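Local coordinates for protein L-serine ammonia-lyase (Rhizomucor miehei CAU432, PDB 5C3U) that binds pyridoxal-5'-phosphate and belongs to the pyridoxal-phosphate-dependent enzymes whose two open alpha/beta lobes enclose the cofactor, at residues Val82-Arg90 against Ile108-Ser117; Ser17-Leu25 against Thr158-Leu167. All coordinates share one frame; numbering follows the deposited sequence.

Interaction 1: Val82-Arg90 against Ile108-Ser117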
loop_
_atom_site.group_PDB
_atom_site.type_symbol
_atom_site.label_atom_id
_atom_site.label_comp_id
_atom_site.label_asym_id
_atom_site.label_seq_id
_atom_site.Cartn_x
_atom_site.Cartn_y
_atom_site.Cartn_z
ATOM N N VAL A 82 -0.029 11.256 -2.469
ATOM C CA VAL A 82 -0.426 12.622 -2.807
ATOM C C VAL A 82 -1.929 12.696 -2.937
ATOM O O VAL A 82 -2.522 13.677 -2.518
ATOM C CB VAL A 82 0.306 13.259 -4.027
ATOM C CG1 VAL A 82 1.814 13.314 -3.748
ATOM C CG2 VAL A 82 0.002 12.550 -5.358
ATOM N N LEU A 83 -2.553 11.639 -3.454
ATOM C CA LEU A 83 -4.029 11.660 -3.574
ATOM C C LEU A 83 -4.715 11.701 -2.193
ATOM O O LEU A 83 -5.737 12.386 -2.011
ATOM C CB LEU A 83 -4.520 10.471 -4.406
ATOM C CG LEU A 83 -4.196 10.628 -5.894
ATOM C CD1 LEU A 83 -4.301 9.276 -6.597
ATOM C CD2 LEU A 83 -5.182 11.618 -6.511
ATOM N N ALA A 84 -4.171 10.944 -1.236
ATOM C CA ALA A 84 -4.704 10.881 0.114
ATOM C C ALA A 84 -4.516 12.227 0.798
ATOM O O ALA A 84 -5.441 12.723 1.448
ATOM C CB ALA A 84 -4.024 9.775 0.928
ATOM N N VAL A 85 -3.344 12.826 0.625
ATOM C CA VAL A 85 -3.065 14.142 1.231
ATOM C C VAL A 85 -4.044 15.181 0.645
ATOM O O VAL A 85 -4.636 15.979 1.392
ATOM C CB VAL A 85 -1.608 14.559 1.021
ATOM C CG1 VAL A 85 -1.370 16.013 1.446
ATOM C CG2 VAL A 85 -0.700 13.634 1.837
ATOM N N SER A 86 -4.201 15.166 -0.680
ATOM C CA SER A 86 -5.125 16.117 -1.361
ATOM C C SER A 86 -6.549 15.995 -0.813
ATOM O O SER A 86 -7.195 17.006 -0.442
ATOM C CB SER A 86 -5.057 15.917 -2.885
ATOM O OG SER A 86 -5.806 16.894 -3.586
ATOM N N TYR A 87 -7.029 14.760 -0.720
ATOM C CA TYR A 87 -8.341 14.484 -0.148
ATOM C C TYR A 87 -8.467 14.961 1.296
ATOM O O TYR A 87 -9.433 15.630 1.645
ATOM C CB TYR A 87 -8.681 13.005 -0.262
ATOM C CG TYR A 87 -9.974 12.659 0.407
ATOM C CD1 TYR A 87 -10.001 12.256 1.734
ATOM C CD2 TYR A 87 -11.188 12.801 -0.269
ATOM C CE1 TYR A 87 -11.190 11.942 2.365
ATOM C CE2 TYR A 87 -12.392 12.505 0.367
ATOM C CZ TYR A 87 -12.387 12.076 1.672
ATOM O OH TYR A 87 -13.562 11.774 2.324
ATOM N N CYS A 88 -7.497 14.612 2.144
ATOM C CA CYS A 88 -7.546 15.008 3.570
ATOM C C CYS A 88 -7.497 16.529 3.743
ATOM O O CYS A 88 -8.163 17.082 4.610
ATOM C CB CYS A 88 -6.380 14.360 4.359
ATOM S SG CYS A 88 -6.547 12.559 4.492
ATOM N N ALA A 89 -6.718 17.215 2.903
ATOM C CA ALA A 89 -6.549 18.639 3.070
ATOM C C ALA A 89 -7.902 19.280 2.773
ATOM O O ALA A 89 -8.352 20.159 3.516
ATOM C CB ALA A 89 -5.489 19.159 2.125
ATOM N N ARG A 90 -8.567 18.815 1.717
ATOM C CA ARG A 90 -9.904 19.353 1.413
ATOM C C ARG A 90 -10.908 19.082 2.564
ATOM O O ARG A 90 -11.680 19.979 2.943
ATOM C CB ARG A 90 -10.423 18.860 0.050
ATOM C CG ARG A 90 -11.894 19.201 -0.195
ATOM C CD ARG A 90 -12.407 18.837 -1.585
ATOM N NE ARG A 90 -12.401 17.396 -1.881
ATOM C CZ ARG A 90 -13.425 16.558 -1.697
ATOM N NH1 ARG A 90 -13.293 15.265 -2.018
ATOM N NH2 ARG A 90 -14.571 16.995 -1.183
ATOM N N ILE A 108 -4.994 11.592 -12.137
ATOM C CA ILE A 108 -4.360 11.891 -10.869
ATOM C C ILE A 108 -4.262 13.413 -10.715
ATOM O O ILE A 108 -4.658 13.959 -9.676
ATOM C CB ILE A 108 -2.986 11.188 -10.757
ATOM C CG1 ILE A 108 -3.190 9.667 -10.750
ATOM C CG2 ILE A 108 -2.224 11.663 -9.520
ATOM C CD1 ILE A 108 -1.949 8.854 -10.422
ATOM N N CYS A 109 -3.779 14.081 -11.769
ATOM C CA CYS A 109 -3.622 15.533 -11.803
ATOM C C CYS A 109 -4.956 16.243 -11.640
ATOM O O CYS A 109 -5.069 17.198 -10.863
ATOM C CB CYS A 109 -2.922 15.981 -13.085
ATOM S SG CYS A 109 -1.192 15.433 -13.181
ATOM N N GLN A 110 -5.975 15.745 -12.338
ATOM C CA GLN A 110 -7.298 16.371 -12.278
ATOM C C GLN A 110 -7.909 16.244 -10.883
ATOM O O GLN A 110 -8.542 17.179 -10.395
ATOM C CB GLN A 110 -8.250 15.765 -13.308
ATOM C CG GLN A 110 -9.630 16.419 -13.313
ATOM C CD GLN A 110 -9.573 17.909 -13.627
ATOM O OE1 GLN A 110 -9.364 18.309 -14.774
ATOM N NE2 GLN A 110 -9.764 18.736 -12.606
ATOM N N SER A 111 -7.725 15.080 -10.256
ATOM C CA SER A 111 -8.268 14.851 -8.919
ATOM C C SER A 111 -7.670 15.820 -7.931
ATOM O O SER A 111 -8.383 16.351 -7.069
ATOM C CB SER A 111 -7.995 13.428 -8.434
ATOM O OG SER A 111 -8.779 12.513 -9.155
ATOM N N ILE A 112 -6.352 16.021 -8.040
ATOM C CA ILE A 112 -5.640 16.914 -7.138
ATOM C C ILE A 112 -6.080 18.369 -7.322
ATOM O O ILE A 112 -6.284 19.092 -6.351
ATOM C CB ILE A 112 -4.115 16.762 -7.289
ATOM C CG1 ILE A 112 -3.696 15.333 -6.921
ATOM C CG2 ILE A 112 -3.381 17.789 -6.430
ATOM C CD1 ILE A 112 -2.313 14.974 -7.403
ATOM N N ARG A 113 -6.241 18.791 -8.572
ATOM C CA ARG A 113 -6.763 20.140 -8.862
ATOM C C ARG A 113 -8.195 20.328 -8.373
ATOM O O ARG A 113 -8.515 21.349 -7.768
ATOM C CB ARG A 113 -6.717 20.443 -10.353
ATOM C CG ARG A 113 -5.333 20.682 -10.923
ATOM C CD ARG A 113 -5.463 21.104 -12.384
ATOM N NE ARG A 113 -4.337 20.638 -13.191
ATOM C CZ ARG A 113 -4.377 19.608 -14.038
ATOM N NH1 ARG A 113 -3.286 19.268 -14.710
ATOM N NH2 ARG A 113 -5.502 18.918 -14.222
ATOM N N THR A 114 -9.045 19.341 -8.622
ATOM C CA THR A 114 -10.439 19.399 -8.172
ATOM C C THR A 114 -10.552 19.545 -6.650
ATOM O O THR A 114 -11.452 20.214 -6.157
ATOM C CB THR A 114 -11.219 18.169 -8.660
ATOM O OG1 THR A 114 -11.284 18.202 -10.094
ATOM C CG2 THR A 114 -12.638 18.112 -8.055
ATOM N N ASP A 115 -9.620 18.938 -5.909
ATOM C CA ASP A 115 -9.589 19.027 -4.456
ATOM C C ASP A 115 -9.223 20.436 -3.989
ATOM O O ASP A 115 -9.419 20.781 -2.827
ATOM C CB ASP A 115 -8.531 18.054 -3.894
ATOM C CG ASP A 115 -9.009 16.608 -3.848
ATOM O OD1 ASP A 115 -10.234 16.377 -3.832
ATOM O OD2 ASP A 115 -8.149 15.688 -3.799
ATOM N N GLY A 116 -8.666 21.231 -4.892
ATOM C CA GLY A 116 -8.213 22.582 -4.566
ATOM C C GLY A 116 -6.760 22.670 -4.113
ATOM O O GLY A 116 -6.315 23.724 -3.622
ATOM N N SER A 117 -6.013 21.574 -4.273
ATOM C CA SER A 117 -4.588 21.581 -3.958
ATOM C C SER A 117 -3.813 22.404 -4.971
ATOM O O SER A 117 -4.255 22.576 -6.104
ATOM C CB SER A 117 -4.017 20.166 -3.979
ATOM O OG SER A 117 -4.700 19.322 -3.088
HETATM O O HOH W 1 -6.535 19.599 -1.229
HETATM O O HOH W 2 -11.147 13.466 -3.659
#
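V82 starts the contact by laying CG2 against CD1 of I112. One residue on, L83 sends its CD2 branch into the neighbouring helix, 3.9 Å from CB of S111 and close to CG1 of I112. The next turn is polar. S86 has OG swung opposite its backbone N (chi1 -174°), which brings it to D115: OG gives its proton to OD2 at 2.6 Å, on the lone pair pointing away from OD1. The same OG lies 2.7 Å from OG of S117, just past the Schellman turn at G116, and water 1 links S117 OG to S86 O. R90 bends its chain at chi3 (64°) and NE meets D115 OD1 at 3.1 Å from above the carboxylate plane, a salt bridge that water 2 supplements by joining NH1 to OD1. The axes of segments 82-90 and 108-114 run nearly parallel, closing to 9.3 Å. V82 and A89 set helix 79-92 on strand 95-100 of the smaller parallel sheet; S117, past the other helix, touches the same strand. With each oxygen of D115 held by a different residue of helix 79-92, the carboxylate's rotation is fixed, and the nearby guanidinium would probably favour its charged form.

Interaction 2: Ser17-Leu25 against Thr158-Leu167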
loop_
_atom_site.group_PDB
_atom_site.type_symbol
_atom_site.label_atom_id
_atom_site.label_comp_id
_atom_site.label_asym_id
_atom_site.label_seq_id
_atom_site.Cartn_x
_atom_site.Cartn_y
_atom_site.Cartn_z
ATOM N N SER A 17 -12.078 9.372 12.304
ATOM C CA SER A 17 -11.168 9.022 11.210
ATOM C C SER A 17 -11.682 9.370 9.817
ATOM O O SER A 17 -12.896 9.448 9.583
ATOM C CB SER A 17 -10.808 7.534 11.276
ATOM O OG SER A 17 -11.842 6.744 10.712
ATOM N N LEU A 18 -10.735 9.554 8.896
ATOM C CA LEU A 18 -11.013 9.932 7.524
ATOM C C LEU A 18 -11.207 8.720 6.581
ATOM O O LEU A 18 -11.796 8.840 5.510
ATOM C CB LEU A 18 -9.907 10.848 7.004
ATOM C CG LEU A 18 -9.886 12.291 7.532
ATOM C CD1 LEU A 18 -8.554 12.976 7.269
ATOM C CD2 LEU A 18 -11.015 13.097 6.911
ATOM N N HIS A 19 -10.698 7.562 6.986
ATOM C CA HIS A 19 -10.900 6.320 6.241
ATOM C C HIS A 19 -12.238 5.685 6.587
ATOM O O HIS A 19 -12.929 6.094 7.538
ATOM C CB HIS A 19 -9.769 5.332 6.564
ATOM C CG HIS A 19 -9.876 4.734 7.944
ATOM N ND1 HIS A 19 -9.261 5.273 9.013
ATOM C CD2 HIS A 19 -10.565 3.615 8.411
ATOM C CE1 HIS A 19 -9.538 4.536 10.109
ATOM N NE2 HIS A 19 -10.338 3.527 9.740
ATOM N N VAL A 20 -12.601 4.663 5.830
ATOM C CA VAL A 20 -13.890 3.990 5.994
ATOM C C VAL A 20 -13.617 2.529 6.231
ATOM O O VAL A 20 -12.537 2.042 5.896
ATOM C CB VAL A 20 -14.840 4.206 4.775
ATOM C CG1 VAL A 20 -15.140 5.683 4.594
ATOM C CG2 VAL A 20 -14.292 3.586 3.481
ATOM N N ALA A 21 -14.565 1.824 6.840
ATOM C CA ALA A 21 -14.468 0.371 6.902
ATOM C C ALA A 21 -14.722 -0.197 5.503
ATOM O O ALA A 21 -15.578 0.292 4.754
ATOM C CB ALA A 21 -15.435 -0.205 7.931
ATOM N N THR A 22 -13.930 -1.185 5.118
ATOM C CA THR A 22 -13.985 -1.682 3.749
ATOM C C THR A 22 -14.459 -3.131 3.737
ATOM O O THR A 22 -14.273 -3.838 4.722
ATOM C CB THR A 22 -12.602 -1.634 3.078
ATOM O OG1 THR A 22 -11.670 -2.328 3.908
ATOM C CG2 THR A 22 -12.133 -0.201 2.860
ATOM N N PRO A 23 -15.050 -3.577 2.613
ATOM C CA PRO A 23 -15.496 -4.973 2.500
ATOM C C PRO A 23 -14.366 -5.996 2.592
ATOM O O PRO A 23 -13.233 -5.730 2.134
ATOM C CB PRO A 23 -16.091 -5.039 1.092
ATOM C CG PRO A 23 -16.477 -3.659 0.758
ATOM C CD PRO A 23 -15.487 -2.767 1.458
ATOM N N LEU A 24 -14.693 -7.154 3.163
ATOM C CA LEU A 24 -13.843 -8.336 3.069
ATOM C C LEU A 24 -14.569 -9.345 2.176
ATOM O O LEU A 24 -15.509 -10.011 2.618
ATOM C CB LEU A 24 -13.529 -8.920 4.449
ATOM C CG LEU A 24 -12.567 -10.116 4.486
ATOM C CD1 LEU A 24 -11.136 -9.713 4.152
ATOM C CD2 LEU A 24 -12.611 -10.839 5.818
ATOM N N LEU A 25 -14.158 -9.417 0.913
ATOM C CA LEU A 25 -14.843 -10.255 -0.075
ATOM C C LEU A 25 -14.288 -11.665 -0.173
ATOM O O LEU A 25 -13.080 -11.884 -0.162
ATOM C CB LEU A 25 -14.845 -9.583 -1.452
ATOM C CG LEU A 25 -15.510 -8.205 -1.611
ATOM C CD1 LEU A 25 -15.283 -7.688 -3.024
ATOM C CD2 LEU A 25 -17.001 -8.204 -1.277
ATOM N N THR A 158 -5.524 0.024 11.872
ATOM C CA THR A 158 -6.976 -0.088 11.898
ATOM C C THR A 158 -7.475 -1.218 10.979
ATOM O O THR A 158 -8.546 -1.791 11.211
ATOM C CB THR A 158 -7.689 1.244 11.559
ATOM O OG1 THR A 158 -7.362 1.657 10.224
ATOM C CG2 THR A 158 -7.315 2.354 12.548
ATOM N N ILE A 159 -6.712 -1.553 9.937
ATOM C CA ILE A 159 -7.113 -2.651 9.048
ATOM C C ILE A 159 -7.297 -3.990 9.803
ATOM O O ILE A 159 -8.188 -4.793 9.458
ATOM C CB ILE A 159 -6.156 -2.764 7.835
ATOM C CG1 ILE A 159 -6.892 -3.358 6.616
ATOM C CG2 ILE A 159 -4.857 -3.487 8.212
ATOM C CD1 ILE A 159 -6.120 -3.262 5.315
ATOM N N VAL A 160 -6.503 -4.212 10.853
ATOM C CA VAL A 160 -6.523 -5.508 11.540
ATOM C C VAL A 160 -7.705 -5.618 12.499
ATOM O O VAL A 160 -8.340 -6.668 12.588
ATOM C CB VAL A 160 -5.176 -5.819 12.215
ATOM C CG1 VAL A 160 -5.274 -7.106 13.022
ATOM C CG2 VAL A 160 -4.093 -5.926 11.151
ATOM N N GLN A 161 -8.016 -4.514 13.178
ATOM C CA GLN A 161 -9.210 -4.415 14.013
ATOM C C GLN A 161 -10.466 -4.752 13.207
ATOM O O GLN A 161 -11.329 -5.506 13.672
ATOM C CB GLN A 161 -9.314 -3.019 14.641
ATOM N N GLU A 162 -10.550 -4.229 11.985
ATOM C CA GLU A 162 -11.625 -4.596 11.064
ATOM C C GLU A 162 -11.604 -6.085 10.709
ATOM O O GLU A 162 -12.640 -6.759 10.774
ATOM C CB GLU A 162 -11.564 -3.746 9.790
ATOM C CG GLU A 162 -12.182 -2.365 9.924
ATOM C CD GLU A 162 -11.960 -1.480 8.701
ATOM O OE1 GLU A 162 -11.684 -0.264 8.892
ATOM O OE2 GLU A 162 -12.068 -1.984 7.549
ATOM N N LEU A 163 -10.425 -6.590 10.338
ATOM C CA LEU A 163 -10.264 -7.986 9.932
ATOM C C LEU A 163 -10.710 -8.966 11.013
ATOM O O LEU A 163 -11.352 -9.978 10.703
ATOM C CB LEU A 163 -8.817 -8.285 9.550
ATOM C CG LEU A 163 -8.286 -7.816 8.197
ATOM C CD1 LEU A 163 -6.895 -8.436 8.017
ATOM C CD2 LEU A 163 -9.210 -8.228 7.060
ATOM N N LYS A 164 -10.359 -8.654 12.263
ATOM C CA LYS A 164 -10.715 -9.458 13.427
ATOM C C LYS A 164 -12.224 -9.635 13.539
ATOM O O LYS A 164 -12.707 -10.750 13.772
ATOM C CB LYS A 164 -10.165 -8.821 14.706
ATOM C CG LYS A 164 -10.486 -9.597 15.974
ATOM C CD LYS A 164 -9.636 -9.145 17.144
ATOM C CE LYS A 164 -9.449 -10.309 18.101
ATOM N NZ LYS A 164 -8.704 -9.946 19.331
ATOM N N THR A 165 -12.956 -8.537 13.373
ATOM C CA THR A 165 -14.410 -8.575 13.397
ATOM C C THR A 165 -14.946 -9.369 12.209
ATOM O O THR A 165 -15.740 -10.303 12.377
ATOM C CB THR A 165 -15.000 -7.152 13.405
ATOM O OG1 THR A 165 -14.574 -6.485 14.594
ATOM C CG2 THR A 165 -16.512 -7.196 13.393
ATOM N N GLN A 166 -14.493 -9.007 11.012
ATOM C CA GLN A 166 -14.986 -9.625 9.788
ATOM C C GLN A 166 -14.712 -11.120 9.718
ATOM O O GLN A 166 -15.482 -11.856 9.104
ATOM C CB GLN A 166 -14.420 -8.908 8.563
ATOM C CG GLN A 166 -14.941 -7.490 8.446
ATOM C CD GLN A 166 -14.266 -6.703 7.339
ATOM O OE1 GLN A 166 -13.043 -6.739 7.188
ATOM N NE2 GLN A 166 -15.057 -5.954 6.590
ATOM N N LEU A 167 -13.636 -11.577 10.353
ATOM C CA LEU A 167 -13.319 -13.005 10.357
ATOM C C LEU A 167 -13.797 -13.712 11.627
ATOM O O LEU A 167 -13.367 -14.837 11.916
ATOM C CB LEU A 167 -11.818 -13.233 10.186
ATOM C CG LEU A 167 -11.219 -12.873 8.824
ATOM C CD1 LEU A 167 -9.703 -12.942 8.924
ATOM C CD2 LEU A 167 -11.752 -13.807 7.742
HETATM O O HOH W 3 -11.601 1.391 11.030
#
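This is an N-terminal loop lying along a helix, joined by polar groups along the loop and by a leucine cluster where the strand begins. Residues 17-25 run into edge strand 24-26 of the larger mixed sheet, and helix 150-166 packs beside them. H19 meets T158 with a ring face: T158 OG1 lies over it, 3.5 Å from NE2, though the hydroxyl itself is hydrogen-bonded to G155 O, while S17 OG sits over the opposite face, toward the rim. E162 OE1 comes to the ring's edge instead, and water 3 spans the gap, 2.8 Å from H19 NE2 and giving a proton to OE1.

E162 reaches the loop with its chain extended beyond CG, packing its carboxylate carbon over CA and CB of A21. OE2 accepts the backbone N-H of T22 at 3.2 Å, nearly straight (163°) but from well above the carboxylate plane. Both oxygens have cationic partners too, OE2 in K41 and OE1 in R54. One helical turn later Q166 returns the grip: NE2 donates to T22 O at 2.9 Å, almost in its own amide plane, and K41 binds both that carbonyl and Q166 OE1.

Beyond P23 the contact turns apolar. L24 has CG opposite its backbone N (chi1 -176°), which directs its branches at the helix: CD1 touches CD2 of L163 at 3.8 Å and CD2 reaches CD2 of L167 at 3.6 Å, both crossing near a right angle. CB rests beside Q166 OE1.

T22 is thus clasped through both its backbone N-H and its carbonyl by two side chains of the helix. K41 and R54 probably keep E162 ionised, and K41, touching E162, Q166 and T22 O together, ties strand 37-42 into the same polar network.

How the interactions relate
The two contacts lie on different parts of the molecule, their centres about 24 Å apart: interaction 1 pairs two helices beside the four-stranded parallel sheet, interaction 2 joins helix 150-166 to the edge of the larger mixed sheet. They nevertheless meet, because L18 of the N-terminal loop puts CD1 3.5 Å from SG of C88 on helix 79-92. Helix 52-67 bridges them as well: M53 touches L18, Y87 and C88, and the next residue, R54, binds E162. Neither contact reaches the cofactor. In interaction 1 the side chain of L83 is about 9 Å from the bound pyridoxal-5'-phosphate (PLP). In interaction 2 the side chain of T22 is about 13 Å from the bound PLP.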